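Local atomic coordinates of DNA protection during starvation protein (Agrobacterium tumefaciens, PDB entry 1O9R), a protein that oxidises iron(II) with hydrogen peroxide and stores the iron as a ferric mineral, shielding DNA from hydroxyl radicals without binding to it. Residues A[24-27]-A[28-32]; A[49-52]-A[53-57]; A[141-144]-A[145-149]. All coordinates share one frame; numbering follows the deposited sequence.

Contact 1. Residues A[24-27]-A[28-32]; sequences ESLA and SVIDL
L26 and I30 touch one turn apart in the middle of helix 12-42, the first long helix of the four-helix ferritin-like bundle. The backbone frame is regular i to i+4 bonding: V29 N gives to S25 O, I30 N to L26 O, and D31 N to A27 O at 3.0 Å. The A27 carbonyl oxygen that accepts from D31 N also has D31 CB 3.4 Å away, and the A27 methyl rests on T90 of helix 84-90. L26 makes the apolar contact. With CG anti to the backbone N (chi1 178°), the isobutyl group folds along the helix, so L26 CG lies 3.7 Å from I30 CD1 and the two side chains cross obliquely. I30 reaches back in turn, its CG1 3.3 Å from L26 O, and it also packs on L34 of a second subunit. L26 also sits on I69 and A70 of helix 48-75, its side chain about 6 Å from that of D67, a probable iron ligand. S28 supplies the polar side. Its OG lies beside its own backbone N (chi1 -72°) and is hydrogen-bonded to K92 N in the loop after helix 84-90. The same hydroxyl gives its proton to a water at 2.7 Å from S28 OG, and that water donates in turn to E24 O, 2.6 Å away, bridging one helical turn.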
ATOM      1  N   GLU A  24     -34.790  -7.128  14.648  1.00 14.79           N
ATOM      2  CA  GLU A  24     -35.713  -6.276  13.882  1.00 14.69           C
ATOM      3  C   GLU A  24     -34.992  -5.282  13.008  1.00 15.97           C
ATOM      4  O   GLU A  24     -35.251  -5.087  11.799  1.00 16.51           O
ATOM      5  CB  GLU A  24     -36.596  -5.565  14.937  1.00 16.28           C
ATOM      6  CG  GLU A  24     -37.570  -4.598  14.232  1.00 20.19           C
ATOM      7  CD  GLU A  24     -38.283  -3.741  15.278  1.00 24.32           C
ATOM      8  OE1 GLU A  24     -37.673  -2.883  15.912  1.00 27.86           O
ATOM      9  OE2 GLU A  24     -39.486  -4.025  15.388  1.00 27.08           O
ATOM     10  N   SER A  25     -33.975  -4.608  13.580  1.00 15.07           N
ATOM     11  CA  SER A  25     -33.166  -3.673  12.807  1.00 15.24           C
ATOM     12  C   SER A  25     -32.405  -4.374  11.678  1.00 14.76           C
ATOM     13  O   SER A  25     -32.324  -3.778  10.590  1.00 15.75           O
ATOM     14  CB  SER A  25     -32.118  -3.028  13.730  1.00 16.84           C
ATOM     15  OG  SER A  25     -32.756  -2.157  14.669  1.00 24.26           O
ATOM     16  N   LEU A  26     -31.891  -5.576  11.919  1.00 14.46           N
ATOM     17  CA  LEU A  26     -31.127  -6.257  10.872  1.00 14.94           C
ATOM     18  C   LEU A  26     -31.952  -6.436   9.617  1.00 13.89           C
ATOM     19  O   LEU A  26     -31.457  -6.280   8.513  1.00 14.89           O
ATOM     20  CB  LEU A  26     -30.688  -7.618  11.438  1.00 13.92           C
ATOM     21  CG  LEU A  26     -29.907  -8.531  10.466  1.00 14.01           C
ATOM     22  CD1 LEU A  26     -28.612  -7.823  10.059  1.00 14.16           C
ATOM     23  CD2 LEU A  26     -29.614  -9.874  11.134  1.00 14.98           C
ATOM     24  N   ALA A  27     -33.234  -6.784   9.795  1.00 14.60           N
ATOM     25  CA  ALA A  27     -34.066  -7.069   8.588  1.00 13.51           C
ATOM     26  C   ALA A  27     -34.239  -5.798   7.751  1.00 15.44           C
ATOM     27  O   ALA A  27     -34.168  -5.876   6.506  1.00 15.17           O
ATOM     28  CB  ALA A  27     -35.469  -7.560   9.031  1.00 14.19           C
ATOM     29  N   SER A  28     -34.494  -4.659   8.372  1.00 14.31           N
ATOM     30  CA  SER A  28     -34.638  -3.424   7.573  1.00 13.81           C
ATOM     31  C   SER A  28     -33.332  -2.939   7.006  1.00 13.87           C
ATOM     32  O   SER A  28     -33.328  -2.305   5.946  1.00 13.77           O
ATOM     33  CB  SER A  28     -35.317  -2.337   8.413  1.00 14.94           C
ATOM     34  OG  SER A  28     -36.708  -2.647   8.599  1.00 15.25           O
ATOM     35  N   VAL A  29     -32.203  -3.194   7.693  1.00 13.96           N
ATOM     36  CA  VAL A  29     -30.886  -2.774   7.152  1.00 13.79           C
ATOM     37  C   VAL A  29     -30.546  -3.666   5.970  1.00 13.51           C
ATOM     38  O   VAL A  29     -30.054  -3.143   4.939  1.00 14.40           O
ATOM     39  CB  VAL A  29     -29.830  -2.967   8.271  1.00 13.80           C
ATOM     40  CG1 VAL A  29     -28.395  -2.898   7.697  1.00 14.31           C
ATOM     41  CG2 VAL A  29     -29.989  -1.902   9.383  1.00 15.27           C
ATOM     42  N   ILE A  30     -30.801  -4.978   6.024  1.00 13.00           N
ATOM     43  CA  ILE A  30     -30.565  -5.804   4.837  1.00 13.74           C
ATOM     44  C   ILE A  30     -31.449  -5.361   3.680  1.00 14.43           C
ATOM     45  O   ILE A  30     -31.015  -5.272   2.506  1.00 14.97           O
ATOM     46  CB  ILE A  30     -30.778  -7.288   5.134  1.00 13.53           C
ATOM     47  CG1 ILE A  30     -29.712  -7.783   6.141  1.00 14.99           C
ATOM     48  CG2 ILE A  30     -30.766  -8.163   3.880  1.00 14.81           C
ATOM     49  CD1 ILE A  30     -29.987  -9.149   6.783  1.00 15.45           C
ATOM     50  N   ASP A  31     -32.757  -5.121   3.941  1.00 13.77           N
ATOM     51  CA  ASP A  31     -33.639  -4.657   2.833  1.00 13.03           C
ATOM     52  C   ASP A  31     -33.080  -3.375   2.267  1.00 14.51           C
ATOM     53  O   ASP A  31     -33.006  -3.201   1.039  1.00 14.77           O
ATOM     54  CB  ASP A  31     -35.047  -4.534   3.452  1.00 14.40           C
ATOM     55  CG  ASP A  31     -36.119  -4.151   2.452  1.00 18.95           C
ATOM     56  OD1 ASP A  31     -35.881  -3.885   1.264  1.00 20.95           O
ATOM     57  OD2 ASP A  31     -37.307  -4.107   2.820  1.00 17.81           O
ATOM     58  N   LEU A  32     -32.659  -2.422   3.126  1.00 13.76           N
ATOM     59  CA  LEU A  32     -32.110  -1.177   2.602  1.00 14.02           C
ATOM     60  C   LEU A  32     -30.848  -1.414   1.773  1.00 13.89           C
ATOM     61  O   LEU A  32     -30.658  -0.693   0.796  1.00 13.50           O
ATOM     62  CB  LEU A  32     -31.814  -0.207   3.788  1.00 15.66           C
ATOM     63  CG  LEU A  32     -31.572   1.244   3.332  1.00 15.28           C
ATOM     64  CD1 LEU A  32     -32.914   1.798   2.813  1.00 16.17           C
ATOM     65  CD2 LEU A  32     -31.122   2.086   4.509  1.00 14.57           C
TER
HETATM   66  O   HOH W   1     -37.438  -4.325  10.581  1.00 17.23           O

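Contact 2. Residues A[49-52]-A[53-57]; sequences IAVH and ELLDT
The first turns of helix 48-75 border the ferroxidase site, and here I49 and E53 touch through backbone and side chain. E53 N donates a hydrogen bond to I49 O at 2.9 Å, with an N-H...O angle of 166°. E53 CG, lying beside its backbone N (chi1 -68°), sends an extended chain back past I49. The two side chains are set aslant, with OE2 of E53 3.6 Å from I49 CD1, carboxylate oxygen against methyl. One residue on, L54 N donates to A50 O, and L55 N to V51 O at 3.1 Å. V51 and L55 run alongside each other, CG1 of V51 4.2 Å from CD1 of L55. The D56 side chain comes within about 4 Å of a bound iron at the nearest atoms and is salt-bridged to K37. H52 O accepts from ND1 of the iron ligand H40, which probably helps fix the orientation of H40. The H52 ring stacks with those of H40 and F48, and meets W152 and F153 of a neighbouring subunit at steep angles. L55 packs on T36 and H40 of helix 12-42, V51 and L55 on L43, while I49, A50 and L54 meet I49 or A50 of neighbouring subunits.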
ATOM      1  N   ILE A  49     -23.291   9.346 -12.868  1.00 14.17           N
ATOM      2  CA  ILE A  49     -22.120   8.663 -12.278  1.00 14.47           C
ATOM      3  C   ILE A  49     -21.913   8.950 -10.802  1.00 14.30           C
ATOM      4  O   ILE A  49     -21.585   8.031 -10.064  1.00 14.16           O
ATOM      5  CB  ILE A  49     -20.884   8.893 -13.178  1.00 18.82           C
ATOM      6  CG1 ILE A  49     -19.743   7.966 -12.707  1.00 18.29           C
ATOM      7  CG2 ILE A  49     -20.415  10.322 -13.166  1.00 17.04           C
ATOM      8  CD1 ILE A  49     -20.009   6.472 -12.885  1.00 20.63           C
ATOM      9  N   ALA A  50     -22.040  10.210 -10.407  1.00 14.94           N
ATOM     10  CA  ALA A  50     -21.732  10.456  -8.971  1.00 14.96           C
ATOM     11  C   ALA A  50     -22.747   9.810  -8.056  1.00 14.73           C
ATOM     12  O   ALA A  50     -22.393   9.275  -6.994  1.00 14.05           O
ATOM     13  CB  ALA A  50     -21.736  11.975  -8.744  1.00 16.70           C
ATOM     14  N   VAL A  51     -24.019   9.778  -8.417  1.00 13.51           N
ATOM     15  CA  VAL A  51     -25.024   9.137  -7.568  1.00 15.04           C
ATOM     16  C   VAL A  51     -24.807   7.633  -7.598  1.00 13.98           C
ATOM     17  O   VAL A  51     -24.875   6.937  -6.576  1.00 14.27           O
ATOM     18  CB  VAL A  51     -26.440   9.556  -7.975  1.00 14.25           C
ATOM     19  CG1 VAL A  51     -27.462   8.828  -7.077  1.00 14.11           C
ATOM     20  CG2 VAL A  51     -26.636  11.063  -7.804  1.00 16.52           C
ATOM     21  N   HIS A  52     -24.523   7.037  -8.768  1.00 13.57           N
ATOM     22  CA  HIS A  52     -24.305   5.597  -8.880  1.00 13.19           C
ATOM     23  C   HIS A  52     -23.148   5.194  -7.981  1.00 11.33           C
ATOM     24  O   HIS A  52     -23.249   4.203  -7.251  1.00 13.36           O
ATOM     25  CB  HIS A  52     -23.968   5.354 -10.357  1.00 13.35           C
ATOM     26  CG  HIS A  52     -23.646   3.931 -10.735  1.00 13.39           C
ATOM     27  ND1 HIS A  52     -24.617   2.981 -10.967  1.00 15.59           N
ATOM     28  CD2 HIS A  52     -22.469   3.342 -11.013  1.00 13.64           C
ATOM     29  CE1 HIS A  52     -24.024   1.851 -11.372  1.00 15.29           C
ATOM     30  NE2 HIS A  52     -22.727   2.001 -11.375  1.00 15.93           N
ATOM     31  N   GLU A  53     -22.056   5.959  -8.044  1.00 13.11           N
ATOM     32  CA  GLU A  53     -20.918   5.600  -7.181  1.00 14.56           C
ATOM     33  C   GLU A  53     -21.181   5.806  -5.695  1.00 13.84           C
ATOM     34  O   GLU A  53     -20.748   5.031  -4.850  1.00 13.47           O
ATOM     35  CB  GLU A  53     -19.665   6.367  -7.655  1.00 15.17           C
ATOM     36  CG  GLU A  53     -19.249   5.817  -9.066  1.00 17.18           C
ATOM     37  CD  GLU A  53     -17.953   6.431  -9.538  1.00 21.51           C
ATOM     38  OE1 GLU A  53     -17.530   7.467  -9.040  1.00 20.74           O
ATOM     39  OE2 GLU A  53     -17.348   5.889 -10.510  1.00 26.49           O
ATOM     40  N   LEU A  54     -21.881   6.867  -5.356  1.00 13.31           N
ATOM     41  CA  LEU A  54     -22.147   7.132  -3.908  1.00 13.47           C
ATOM     42  C   LEU A  54     -22.942   6.005  -3.325  1.00 14.05           C
ATOM     43  O   LEU A  54     -22.716   5.523  -2.216  1.00 13.93           O
ATOM     44  CB  LEU A  54     -22.859   8.457  -3.823  1.00 13.65           C
ATOM     45  CG  LEU A  54     -23.332   8.864  -2.409  1.00 13.75           C
ATOM     46  CD1 LEU A  54     -22.154   9.046  -1.469  1.00 15.95           C
ATOM     47  CD2 LEU A  54     -24.236  10.092  -2.445  1.00 15.61           C
ATOM     48  N   LEU A  55     -23.940   5.506  -4.045  1.00 13.18           N
ATOM     49  CA  LEU A  55     -24.778   4.417  -3.550  1.00 12.38           C
ATOM     50  C   LEU A  55     -23.927   3.179  -3.287  1.00 12.23           C
ATOM     51  O   LEU A  55     -24.294   2.390  -2.389  1.00 13.11           O
ATOM     52  CB  LEU A  55     -25.920   4.097  -4.517  1.00 13.54           C
ATOM     53  CG  LEU A  55     -26.911   5.262  -4.635  1.00 13.89           C
ATOM     54  CD1 LEU A  55     -27.979   4.931  -5.697  1.00 16.70           C
ATOM     55  CD2 LEU A  55     -27.597   5.505  -3.277  1.00 17.70           C
ATOM     56  N   ASP A  56     -22.813   2.929  -3.996  1.00 14.86           N
ATOM     57  CA  ASP A  56     -21.999   1.764  -3.613  1.00 14.25           C
ATOM     58  C   ASP A  56     -21.292   1.983  -2.283  1.00 14.30           C
ATOM     59  O   ASP A  56     -21.138   1.039  -1.492  1.00 14.97           O
ATOM     60  CB  ASP A  56     -20.977   1.582  -4.752  1.00 16.58           C
ATOM     61  CG  ASP A  56     -21.435   0.658  -5.836  1.00 19.68           C
ATOM     62  OD1 ASP A  56     -20.647   0.573  -6.844  1.00 19.90           O
ATOM     63  OD2 ASP A  56     -22.512   0.067  -5.714  1.00 18.70           O
ATOM     64  N   THR A  57     -20.880   3.237  -1.990  1.00 13.04           N
ATOM     65  CA  THR A  57     -20.276   3.497  -0.675  1.00 13.65           C
ATOM     66  C   THR A  57     -21.331   3.245   0.412  1.00 14.21           C
ATOM     67  O   THR A  57     -21.016   2.656   1.466  1.00 14.85           O
ATOM     68  CB  THR A  57     -19.788   4.949  -0.566  1.00 16.86           C
ATOM     69  OG1 THR A  57     -18.782   5.129  -1.598  1.00 19.83           O
ATOM     70  CG2 THR A  57     -19.249   5.240   0.823  1.00 23.29           C
TER

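Contact 3. Residues A[141-144]-A[145-149]; sequences TAAS and RDLDK
S144 and D148 face each other one turn apart on helix 134-156, and D148 carries the strongest polar links. Its OD1 is salt-bridged to R122 of helix 103-130 and to R72 of a neighbouring subunit, a pairing that probably favours the ionised carboxylate. Within the helix, D148 N donates to S144 O at 2.8 Å, nearly straight, with an N-H...O angle of 169°. A water within 2.7 Å of S144 OG and 2.8 Å of D148 OD2 probably bridges the two side chains. The torsions make this possible: S144 OG is anti to its backbone N (chi1 179°), whereas D148 CG sits beside its own N (chi1 -79°), which turns the carboxylate back over the preceding turn. The S144 hydroxyl is shared as well, hydrogen-bonded to T135 of the same neighbour. R145 passes its CG 3.6 Å from T141 O, then bends at chi3, and its NH1 forms a salt bridge with D138 of that subunit. K149 NZ likewise reaches iron-binding E71 there. Around this centre the backbone bonds continue: R145 N to T141 O, L147 N to A143 O, and a weaker one from D146 N to A142 O at 3.4 Å. L147 CD1 lies 3.5 Å from A143 O, against the carbonyl oxygen; the sole apolar pair across the segments, A143 CB with L147 CD1, is loose at 4.5 Å. T141 and S144 pack on I125 of helix 103-130, L147 on I121 and D148 on A118 of the same helix. A143 and D146 meet helix 48-75, resting on H65 and Q61, and D146 OD1 is hydrogen-bonded to H65 NE2.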
ATOM      1  N   THR A 141     -25.309   3.409  17.780  1.00 13.15           N
ATOM      2  CA  THR A 141     -24.872   4.766  17.648  1.00 12.56           C
ATOM      3  C   THR A 141     -23.934   4.941  16.461  1.00 13.56           C
ATOM      4  O   THR A 141     -24.030   5.906  15.702  1.00 14.30           O
ATOM      5  CB  THR A 141     -24.239   5.252  18.935  1.00 13.82           C
ATOM      6  OG1 THR A 141     -25.187   5.159  20.006  1.00 14.61           O
ATOM      7  CG2 THR A 141     -23.860   6.732  18.823  1.00 17.11           C
ATOM      8  N   ALA A 142     -23.021   3.986  16.317  1.00 13.22           N
ATOM      9  CA  ALA A 142     -22.111   4.074  15.131  1.00 13.96           C
ATOM     10  C   ALA A 142     -22.934   3.971  13.860  1.00 14.39           C
ATOM     11  O   ALA A 142     -22.648   4.697  12.890  1.00 14.59           O
ATOM     12  CB  ALA A 142     -21.075   2.947  15.228  1.00 15.42           C
ATOM     13  N   ALA A 143     -23.929   3.081  13.848  1.00 12.46           N
ATOM     14  CA  ALA A 143     -24.770   2.949  12.651  1.00 12.84           C
ATOM     15  C   ALA A 143     -25.521   4.225  12.387  1.00 12.56           C
ATOM     16  O   ALA A 143     -25.728   4.688  11.260  1.00 13.60           O
ATOM     17  CB  ALA A 143     -25.719   1.737  12.760  1.00 13.43           C
ATOM     18  N   SER A 144     -26.064   4.866  13.456  1.00 13.17           N
ATOM     19  CA  SER A 144     -26.818   6.088  13.343  1.00 14.12           C
ATOM     20  C   SER A 144     -25.983   7.198  12.736  1.00 15.45           C
ATOM     21  O   SER A 144     -26.488   7.969  11.920  1.00 14.32           O
ATOM     22  CB  SER A 144     -27.227   6.507  14.802  1.00 13.36           C
ATOM     23  OG  SER A 144     -27.949   7.716  14.793  1.00 14.85           O
ATOM     24  N   ARG A 145     -24.711   7.310  13.178  1.00 13.49           N
ATOM     25  CA  ARG A 145     -23.900   8.372  12.593  1.00 13.42           C
ATOM     26  C   ARG A 145     -23.772   8.213  11.083  1.00 14.65           C
ATOM     27  O   ARG A 145     -23.939   9.175  10.306  1.00 13.82           O
ATOM     28  CB  ARG A 145     -22.474   8.240  13.172  1.00 14.11           C
ATOM     29  CG  ARG A 145     -22.488   8.933  14.524  1.00 15.42           C
ATOM     30  CD  ARG A 145     -21.180   8.952  15.235  1.00 16.30           C
ATOM     31  NE  ARG A 145     -20.181   9.683  14.408  1.00 16.13           N
ATOM     32  CZ  ARG A 145     -18.927   9.724  14.852  1.00 14.81           C
ATOM     33  NH1 ARG A 145     -18.506   9.253  16.004  1.00 15.62           N
ATOM     34  NH2 ARG A 145     -18.055  10.343  14.014  1.00 14.90           N
ATOM     35  N   ASP A 146     -23.586   6.973  10.593  1.00 13.94           N
ATOM     36  CA  ASP A 146     -23.473   6.813   9.111  1.00 14.28           C
ATOM     37  C   ASP A 146     -24.862   6.932   8.480  1.00 13.12           C
ATOM     38  O   ASP A 146     -24.932   7.452   7.356  1.00 13.49           O
ATOM     39  CB  ASP A 146     -22.855   5.442   8.809  1.00 14.38           C
ATOM     40  CG  ASP A 146     -21.327   5.442   9.003  1.00 17.53           C
ATOM     41  OD1 ASP A 146     -20.812   4.292   9.165  1.00 17.93           O
ATOM     42  OD2 ASP A 146     -20.738   6.531   9.027  1.00 19.23           O
ATOM     43  N   LEU A 147     -25.949   6.441   9.094  1.00 12.61           N
ATOM     44  CA  LEU A 147     -27.280   6.586   8.442  1.00 12.05           C
ATOM     45  C   LEU A 147     -27.629   8.042   8.370  1.00 12.61           C
ATOM     46  O   LEU A 147     -28.241   8.442   7.342  1.00 13.67           O
ATOM     47  CB  LEU A 147     -28.329   5.801   9.240  1.00 13.65           C
ATOM     48  CG  LEU A 147     -28.282   4.297   8.896  1.00 16.37           C
ATOM     49  CD1 LEU A 147     -28.815   3.485  10.071  1.00 17.67           C
ATOM     50  CD2 LEU A 147     -29.062   4.111   7.580  1.00 18.70           C
ATOM     51  N   ASP A 148     -27.426   8.823   9.426  1.00 13.03           N
ATOM     52  CA  ASP A 148     -27.816  10.232   9.369  1.00 12.59           C
ATOM     53  C   ASP A 148     -27.006  10.994   8.359  1.00 12.20           C
ATOM     54  O   ASP A 148     -27.541  11.919   7.739  1.00 14.02           O
ATOM     55  CB  ASP A 148     -27.690  10.880  10.780  1.00 12.81           C
ATOM     56  CG  ASP A 148     -28.858  10.545  11.684  1.00 13.34           C
ATOM     57  OD1 ASP A 148     -28.817  11.140  12.808  1.00 14.74           O
ATOM     58  OD2 ASP A 148     -29.761   9.772  11.367  1.00 13.36           O
ATOM     59  N   LYS A 149     -25.714  10.652   8.230  1.00 12.77           N
ATOM     60  CA  LYS A 149     -24.921  11.355   7.181  1.00 12.54           C
ATOM     61  C   LYS A 149     -25.381  10.896   5.792  1.00 12.26           C
ATOM     62  O   LYS A 149     -25.412  11.796   4.929  1.00 14.20           O
ATOM     63  CB  LYS A 149     -23.425  11.043   7.451  1.00 13.87           C
ATOM     64  CG  LYS A 149     -22.525  11.653   6.402  1.00 15.61           C
ATOM     65  CD  LYS A 149     -21.041  11.534   6.799  1.00 17.88           C
ATOM     66  CE  LYS A 149     -20.203  12.090   5.639  1.00 19.62           C
ATOM     67  NZ  LYS A 149     -18.787  12.264   6.124  1.00 25.08           N
TER
HETATM   68  O   HOH W   2     -29.778   7.406  12.831  1.00 14.56           O

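Overall arrangement
All three contacts are successive turns inside long helices of one ferritin-like bundle, each on a different helix, and all are largely buried within the assembly. Measured from contact centre to chain centre, contact 1 lies about 5 Å off, contact 3 about 10 Å and contact 2 about 18 Å, the most peripheral in its chain. Contacts 1 and 3 meet directly, L32 CD2 lying 4.2 Å from L147 CD2. Contact 1 mixes one leucine-isoleucine contact with buried hydroxyl and carboxylate groups bonded to the loop after helix 84-90; contact 2 combines aliphatic packing between subunits with D56 and H52 beside the iron site; contact 3 is dominated by charges paired across a subunit boundary.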